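Local coordinates for nuclease-like protein (Chaetomium thermophilum, PDB 6GRB), which probably cuts four-way Holliday junctions and 5'-flap DNA as the fungal GEN1 resolvase, of which this chain is the N-terminal, nuclease-containing part, at residues R66-G71 with K327-G332. Sequence-based numbering, arbitrary orientation.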
loop_
_atom_site.group_PDB
_atom_site.type_symbol
_atom_site.label_atom_id
_atom_site.label_comp_id
_atom_site.label_asym_id
_atom_site.label_seq_id
_atom_site.Cartn_x
_atom_site.Cartn_y
_atom_site.Cartn_z
ATOM N N ARG A 66 7.957 -2.184 10.362
ATOM C CA ARG A 66 7.768 -3.295 9.443
ATOM C C ARG A 66 8.126 -2.891 8.013
ATOM O O ARG A 66 8.780 -3.656 7.293
ATOM C CB ARG A 66 6.336 -3.830 9.531
ATOM C CG ARG A 66 6.159 -5.163 8.801
ATOM C CD ARG A 66 4.871 -5.889 9.192
ATOM N NE ARG A 66 4.840 -6.261 10.609
ATOM C CZ ARG A 66 5.287 -7.414 11.118
ATOM N NH1 ARG A 66 5.802 -8.353 10.326
ATOM N NH2 ARG A 66 5.211 -7.635 12.431
ATOM N N LEU A 67 7.742 -1.675 7.595
ATOM C CA LEU A 67 8.137 -1.204 6.268
ATOM C C LEU A 67 9.643 -0.993 6.162
ATOM O O LEU A 67 10.208 -1.125 5.073
ATOM C CB LEU A 67 7.409 0.095 5.913
ATOM C CG LEU A 67 5.892 0.059 5.675
ATOM C CD1 LEU A 67 5.352 1.486 5.467
ATOM C CD2 LEU A 67 5.502 -0.899 4.508
ATOM N N LEU A 68 10.299 -0.619 7.264
ATOM C CA LEU A 68 11.756 -0.538 7.257
ATOM C C LEU A 68 12.374 -1.879 6.895
ATOM O O LEU A 68 13.316 -1.938 6.100
ATOM C CB LEU A 68 12.275 -0.074 8.614
ATOM C CG LEU A 68 12.411 1.432 8.821
ATOM C CD1 LEU A 68 13.336 1.656 10.019
ATOM C CD2 LEU A 68 12.925 2.180 7.566
ATOM N N SER A 69 11.832 -2.973 7.449
ATOM C CA SER A 69 12.443 -4.293 7.311
ATOM C C SER A 69 12.084 -4.974 6.009
ATOM O O SER A 69 12.792 -5.902 5.597
ATOM C CB SER A 69 12.020 -5.186 8.471
ATOM O OG SER A 69 12.140 -4.440 9.672
ATOM N N LEU A 70 10.977 -4.570 5.384
ATOM C CA LEU A 70 10.674 -4.999 4.027
ATOM C C LEU A 70 11.513 -4.259 2.987
ATOM O O LEU A 70 11.579 -4.700 1.841
ATOM C CB LEU A 70 9.172 -4.820 3.746
ATOM C CG LEU A 70 8.191 -5.529 4.699
ATOM C CD1 LEU A 70 6.798 -5.006 4.546
ATOM C CD2 LEU A 70 8.205 -7.029 4.468
ATOM N N GLY A 71 12.179 -3.175 3.361
ATOM C CA GLY A 71 12.878 -2.347 2.386
ATOM C C GLY A 71 11.975 -1.662 1.374
ATOM O O GLY A 71 12.317 -1.594 0.186
ATOM N N LYS A 327 15.439 -2.276 20.788
ATOM C CA LYS A 327 15.012 -3.627 20.423
ATOM C C LYS A 327 14.106 -3.606 19.197
ATOM O O LYS A 327 14.261 -4.426 18.284
ATOM C CB LYS A 327 14.305 -4.304 21.601
ATOM N N VAL A 328 13.173 -2.652 19.149
ATOM C CA VAL A 328 12.163 -2.607 18.096
ATOM C C VAL A 328 12.732 -2.041 16.803
ATOM O O VAL A 328 12.398 -2.503 15.707
ATOM C CB VAL A 328 10.954 -1.796 18.589
ATOM C CG1 VAL A 328 9.951 -1.591 17.451
ATOM C CG2 VAL A 328 10.319 -2.497 19.772
ATOM N N LEU A 329 13.612 -1.050 16.897
ATOM C CA LEU A 329 14.103 -0.391 15.693
ATOM C C LEU A 329 15.254 -1.136 15.036
ATOM O O LEU A 329 15.477 -0.965 13.837
ATOM C CB LEU A 329 14.543 1.039 16.029
ATOM C CG LEU A 329 14.752 1.987 14.848
ATOM C CD1 LEU A 329 13.442 2.129 14.112
ATOM C CD2 LEU A 329 15.275 3.347 15.311
ATOM N N ALA A 330 16.007 -1.942 15.787
ATOM C CA ALA A 330 17.299 -2.412 15.288
ATOM C C ALA A 330 17.199 -3.266 14.023
ATOM O O ALA A 330 17.954 -2.999 13.069
ATOM C CB ALA A 330 18.048 -3.152 16.404
ATOM N N PRO A 331 16.338 -4.292 13.940
ATOM C CA PRO A 331 16.263 -5.053 12.680
ATOM C C PRO A 331 15.928 -4.185 11.477
ATOM O O PRO A 331 16.440 -4.432 10.372
ATOM C CB PRO A 331 15.166 -6.093 12.956
ATOM C CG PRO A 331 15.056 -6.174 14.424
ATOM C CD PRO A 331 15.380 -4.802 14.940
ATOM N N GLY A 332 15.100 -3.149 11.674
ATOM C CA GLY A 332 14.725 -2.282 10.567
ATOM C C GLY A 332 15.888 -1.478 10.017
ATOM O O GLY A 332 16.094 -1.423 8.804
#
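Leu68 and Ser69, on the last turn of helix 55-70, sit against Gly332 of helix 318-340, and the packing is made by van der Waals contact alone, with no hydrogen bond between the two segments. The short axes come within 8.5 Å of each other, with their N-to-C directions 25° apart, so the helices run roughly parallel. The nearest pair of CA atoms, those of Ser69 and Gly332, is 4.5 Å apart. Such closeness goes with the glycine: Gly332 has no side chain, and its CA meets Leu68 CB and Ser69 OG directly.

Among the apolar contacts, Leu68 directs its CB toward helix 318-340, where it rests on Gly332 CA at 3.8 Å. Farther out, Leu68 CD1 lies 4.0 Å from Gly332 C. The same Leu68 CD1 touches Leu329 CD1 at 4.1 Å. In Leu329, CG stands anti to the backbone N (chi1 -165°), and chi2 of 61° then places CD1 for this contact; the two leucines cross obliquely. Phe112 also touches Leu68.

In fold terms, helix 55-70 belongs to the XPG N-terminal region of the PIN-like nuclease core and leads into strand 73-78 of its mixed sheet; helix 318-340 packs on it from much later in the chain, away from the metal-binding carboxylates. Val328 extends the same interface through Phe61, Tyr62 and Val65.

The polar member is Ser69, just before the Schellman turn at Gly71. Its OG, anti to the carbonyl carbon, hydrogen-bonds to Val65 O one turn earlier, which uses the hydroxyl's proton within its own helix. Across the interface Ser69 OG lies 3.5 Å from Gly332 CA.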